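Local coordinates for protein Chymotrypsin/elastase isoinhibitor 1 (Ascaris suum, PDB 1EAI) that inhibits host serine proteinases such as chymotrypsin and elastase, defending the parasitic worm against them, at residues 11-16 against 34-39; 18-23 against 48-53. One frame throughout, in Å; residues are numbered along the deposited sequence.

Interaction 1. Residues 11-16 against 34-39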
# COMPACT_ATOMS: atom_id res chain seq x y z
N TRP C 11 11.83 9.48 -11.84
CA TRP C 11 11.10 8.20 -12.01
C TRP C 11 11.90 6.91 -11.76
O TRP C 11 12.85 6.62 -12.43
CB TRP C 11 10.24 8.18 -13.32
CG TRP C 11 9.47 6.88 -13.56
CD1 TRP C 11 9.92 5.68 -14.09
CD2 TRP C 11 8.18 6.55 -12.99
NE1 TRP C 11 8.97 4.65 -13.90
CE2 TRP C 11 7.88 5.19 -13.28
CE3 TRP C 11 7.29 7.30 -12.28
CZ2 TRP C 11 6.68 4.59 -12.97
CZ3 TRP C 11 6.07 6.70 -11.95
CH2 TRP C 11 5.75 5.37 -12.31
N THR C 12 11.57 6.07 -10.77
CA THR C 12 12.31 4.78 -10.62
C THR C 12 11.32 3.59 -10.50
O THR C 12 10.15 3.72 -9.95
CB THR C 12 13.31 4.76 -9.41
OG1 THR C 12 14.06 3.54 -9.24
CG2 THR C 12 12.58 4.97 -8.12
N GLU C 13 11.82 2.43 -10.92
CA GLU C 13 11.14 1.17 -10.80
C GLU C 13 11.44 0.50 -9.48
O GLU C 13 10.74 -0.44 -9.14
CB GLU C 13 11.66 0.20 -11.85
CG GLU C 13 11.35 0.68 -13.27
CD GLU C 13 9.88 0.64 -13.60
OE1 GLU C 13 9.08 -0.02 -12.95
OE2 GLU C 13 9.59 1.38 -14.67
N CYS C 14 12.59 0.82 -8.86
CA CYS C 14 13.01 0.36 -7.53
C CYS C 14 13.11 1.55 -6.56
O CYS C 14 14.15 2.22 -6.47
CB CYS C 14 14.32 -0.46 -7.51
SG CYS C 14 14.83 -1.00 -5.85
N THR C 15 12.02 1.84 -5.88
CA THR C 15 11.96 2.95 -4.93
C THR C 15 12.63 2.67 -3.54
O THR C 15 12.55 1.56 -3.05
CB THR C 15 10.42 3.16 -4.89
OG1 THR C 15 10.00 3.85 -6.08
CG2 THR C 15 9.95 4.01 -3.71
N GLY C 16 13.20 3.67 -2.77
CA GLY C 16 13.79 3.45 -1.43
C GLY C 16 13.15 4.33 -0.37
O GLY C 16 11.96 4.37 -0.35
N ARG C 34 10.53 -0.87 -3.09
CA ARG C 34 9.17 -0.40 -3.00
C ARG C 34 8.65 -0.15 -4.43
O ARG C 34 9.41 -0.20 -5.45
CB ARG C 34 9.10 0.82 -2.11
CG ARG C 34 9.41 0.47 -0.67
CD ARG C 34 10.13 1.58 0.13
NE ARG C 34 10.68 1.13 1.44
CZ ARG C 34 11.96 0.65 1.70
NH1 ARG C 34 12.98 0.57 0.78
NH2 ARG C 34 12.18 0.24 2.97
N ARG C 35 7.35 0.10 -4.52
CA ARG C 35 6.64 0.32 -5.79
C ARG C 35 7.18 1.49 -6.55
O ARG C 35 7.54 2.49 -5.96
CB ARG C 35 5.20 0.68 -5.50
CG ARG C 35 4.49 -0.23 -4.52
CD ARG C 35 4.25 -1.66 -5.08
NE ARG C 35 3.25 -2.50 -4.34
CZ ARG C 35 2.02 -2.93 -4.74
NH1 ARG C 35 1.47 -2.66 -5.94
NH2 ARG C 35 1.28 -3.67 -3.89
N PRO C 36 7.12 1.44 -7.86
CA PRO C 36 7.63 2.48 -8.76
C PRO C 36 7.02 3.80 -8.54
O PRO C 36 5.86 3.78 -8.16
CB PRO C 36 7.39 2.01 -10.17
CG PRO C 36 7.35 0.49 -10.01
CD PRO C 36 6.83 0.19 -8.60
N SER C 37 7.81 4.90 -8.69
CA SER C 37 7.32 6.20 -8.36
C SER C 37 8.21 7.39 -8.82
O SER C 37 9.26 7.19 -9.45
CB SER C 37 7.06 6.15 -6.86
OG SER C 37 8.21 6.44 -6.10
N CYS C 38 7.73 8.63 -8.62
CA CYS C 38 8.39 9.89 -8.89
C CYS C 38 9.05 10.18 -7.58
O CYS C 38 8.32 10.45 -6.60
CB CYS C 38 7.35 10.96 -9.26
SG CYS C 38 6.98 11.01 -11.03
N GLU C 39 10.32 9.78 -7.46
CA GLU C 39 11.05 9.88 -6.17
C GLU C 39 11.91 11.18 -5.86
O GLU C 39 12.52 11.77 -6.79
CB GLU C 39 11.90 8.57 -6.12
CG GLU C 39 12.79 8.34 -4.89
CD GLU C 39 13.98 7.41 -5.14
OE1 GLU C 39 14.80 7.49 -6.08
OE2 GLU C 39 13.99 6.42 -4.31
O HOH W 1 9.69 -2.11 -7.33
O HOH W 2 16.24 4.28 -5.61
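The two branches of the Thr15 side chain do different work against 34-39. Its OG1 stands anti to its own carbonyl carbon (chi1 -77°), from where it donates to Arg35 O at 2.8 Å, approaching from above the carbonyl plane; Ser37 OG lies 3.1 Å from the same Thr15 OG1. The other branch, Thr15 CG2, packs on Arg34 CB, the two side chains crossing at about a right angle. In the backbone, Arg34 N donates to Thr15 O at 3.2 Å, and a weak bond returns from Thr15 N to Arg34 O. A water donates to both Glu13 O and Arg34 O. Further along, Thr12 and Ser37 form a hydrogen-bonded antiparallel pair.

Trp11 has CG anti to its backbone N (chi1 180°), and its indole lies against the Ser37 backbone: Ser37 O sits over one face, toward the rim, 3.4 Å from Trp11 CE3. Cys38 SG comes up in the ring plane, 3.9 Å from Trp11 CE3, while Trp11 CZ2 touches Pro36 CB. The extended Glu39 chain carries its carboxyl carbon across to 11-16, and Gly16 N donates to Glu39 OE2 at 3.2 Å, nearly along the C-O axis.

This N-H, with weaker contacts from Ser41 and Arg44 at OE1, may help stabilise negative charge on buried Glu39, while the Thr15 bonds probably help to hold the chain following the reactive bond, Leu31-Met32.

Interaction 2. Residues 18-23 against 48-53; sequences EMKCGP and RTNDGK
The beta hairpin of strands 46-48 and 54-56 meets the loop 18-23 at Arg48, the last residue of strand 46-48, where the backbones of Arg48 and Lys20 run past each other with their CA atoms 4.6 Å apart. Two hydrogen bonds flank Lys20: Arg48 N donates to Met19 O at 3.1 Å, lying in the plane of that carbonyl, and Cys21 N donates to Arg48 O at 3.3 Å.

Alongside this bridge Arg48 reaches for Glu18. Its chain bends at chi2 (-76°), which turns CD aside, and the guanidinium presents its NE side to the carboxylate. NE binds Glu18 OE1 and NH2 binds Glu18 OE2, each at 3.2 Å, in a side-on, two-nitrogen salt bridge. Both oxygens lie near the guanidinium plane, yet the two flat groups are turned 48° apart: Arg48 NH2 meets OE2 on its syn side, whereas NE comes to OE1 from above the carboxylate plane. Each partner is also held from elsewhere, Arg48 NH2 by a salt bridge to Glu9 and Glu18 OE2 by the backbone N of Cys40.

Beyond Arg48 the hairpin reverses through a type I turn from Thr49 to Gly52, with Gly52 N bonded to Thr49 O at 3.2 Å. Arg48 NH1 makes a weak hydrogen bond to Gly52 O at the end of the turn. On the loop side Lys20, bent at chi2 (-88°), passes its CD by Arg48 O, and its NZ makes a weak bond with Thr49 O at 3.3 Å. Next in the loop, Cys21 carries a disulfide to Cys60, which links this part of the molecule to the C-terminal end, while Met19 packs on Pro42.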
# COMPACT_ATOMS: atom_id res chain seq x y z
N GLU C 18 12.54 8.17 1.65
CA GLU C 18 12.47 9.62 1.58
C GLU C 18 12.61 10.27 2.98
O GLU C 18 12.25 9.67 4.02
CB GLU C 18 11.14 10.07 0.90
CG GLU C 18 10.88 9.70 -0.59
CD GLU C 18 9.74 10.51 -1.22
OE1 GLU C 18 8.82 10.98 -0.59
OE2 GLU C 18 9.77 10.70 -2.52
N MET C 19 13.13 11.56 3.09
CA MET C 19 13.31 12.20 4.41
C MET C 19 12.70 13.62 4.45
O MET C 19 12.80 14.33 3.43
CB MET C 19 14.80 12.39 4.70
CG MET C 19 15.61 11.11 4.95
SD MET C 19 17.43 11.32 5.11
CE MET C 19 17.47 12.15 6.73
N LYS C 20 12.00 14.02 5.54
CA LYS C 20 11.50 15.41 5.57
C LYS C 20 12.63 16.32 6.10
O LYS C 20 13.62 15.85 6.70
CB LYS C 20 10.52 15.64 6.68
CG LYS C 20 9.20 14.94 6.62
CD LYS C 20 8.16 15.72 5.86
CE LYS C 20 6.75 15.14 5.99
NZ LYS C 20 5.71 15.68 5.02
N CYS C 21 12.49 17.65 5.98
CA CYS C 21 13.51 18.52 6.58
C CYS C 21 13.49 18.27 8.08
O CYS C 21 12.40 18.35 8.67
CB CYS C 21 13.15 20.01 6.44
SG CYS C 21 13.37 20.77 4.84
N GLY C 22 14.60 17.91 8.74
CA GLY C 22 14.32 17.65 10.13
C GLY C 22 14.72 16.28 10.59
O GLY C 22 15.27 16.26 11.68
N PRO C 23 14.41 15.16 9.85
CA PRO C 23 14.85 13.85 10.28
C PRO C 23 16.35 13.64 10.39
O PRO C 23 17.19 13.96 9.55
CB PRO C 23 14.24 12.80 9.30
CG PRO C 23 12.87 13.33 8.95
CD PRO C 23 13.04 14.83 9.28
N ARG C 48 11.77 16.51 1.54
CA ARG C 48 10.33 16.88 1.39
C ARG C 48 9.86 17.98 2.39
O ARG C 48 10.25 17.94 3.58
CB ARG C 48 9.39 15.69 1.66
CG ARG C 48 9.28 14.66 0.54
CD ARG C 48 8.43 15.00 -0.69
NE ARG C 48 8.48 13.95 -1.72
CZ ARG C 48 8.13 14.14 -2.99
NH1 ARG C 48 7.71 15.34 -3.41
NH2 ARG C 48 8.19 13.10 -3.86
N THR C 49 9.02 18.94 1.92
CA THR C 49 8.38 19.94 2.77
C THR C 49 7.13 19.37 3.45
O THR C 49 6.72 18.25 3.17
CB THR C 49 8.03 21.24 2.03
OG1 THR C 49 6.92 21.12 1.12
CG2 THR C 49 9.25 21.63 1.21
N ASN C 50 6.46 20.17 4.29
CA ASN C 50 5.25 19.72 4.99
C ASN C 50 4.00 19.53 4.17
O ASN C 50 3.12 18.83 4.56
CB ASN C 50 4.99 20.54 6.27
CG ASN C 50 6.10 20.29 7.31
OD1 ASN C 50 6.43 19.13 7.65
ND2 ASN C 50 6.74 21.38 7.76
N ASP C 51 4.02 20.26 3.11
CA ASP C 51 3.22 20.55 1.97
C ASP C 51 3.48 19.58 0.81
O ASP C 51 2.91 19.69 -0.24
CB ASP C 51 4.22 21.66 1.66
CG ASP C 51 3.79 22.87 0.96
OD1 ASP C 51 2.62 23.18 0.77
OD2 ASP C 51 4.88 23.56 0.65
N GLY C 52 4.50 18.75 0.94
CA GLY C 52 4.84 17.78 -0.05
C GLY C 52 5.76 18.06 -1.21
O GLY C 52 5.92 17.19 -2.10
N LYS C 53 6.40 19.20 -1.33
CA LYS C 53 7.29 19.26 -2.48
C LYS C 53 8.71 18.84 -2.17
O LYS C 53 9.13 18.57 -1.01
CB LYS C 53 7.33 20.68 -2.74
CG LYS C 53 6.19 21.09 -1.85
CD LYS C 53 5.39 22.14 -2.55
CE LYS C 53 6.20 23.32 -3.02
NZ LYS C 53 5.28 24.46 -3.25

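In the fold
The two interactions lie on opposite sides of the chain's centre, about 17 Å apart between their centres, within one TIL domain that has no helix and little strand. Their segments alternate along the chain: 11-16, 18-23, 34-39, then 48-53. Interaction 1 involves the small antiparallel sheet of strands 10-12 and 37-39, interaction 2 the hairpin of 46-48 and 54-56. They adjoin where Glu18 OE2 packs on Glu39 CA and Arg48 NH2 on Cys38 O. The chain between 18-23 and 34-39 carries the reactive bond; contacts at both of its ends, with the disulfides Cys14-Cys33 and Cys17-Cys29, probably help to hold it in this small inhibitor.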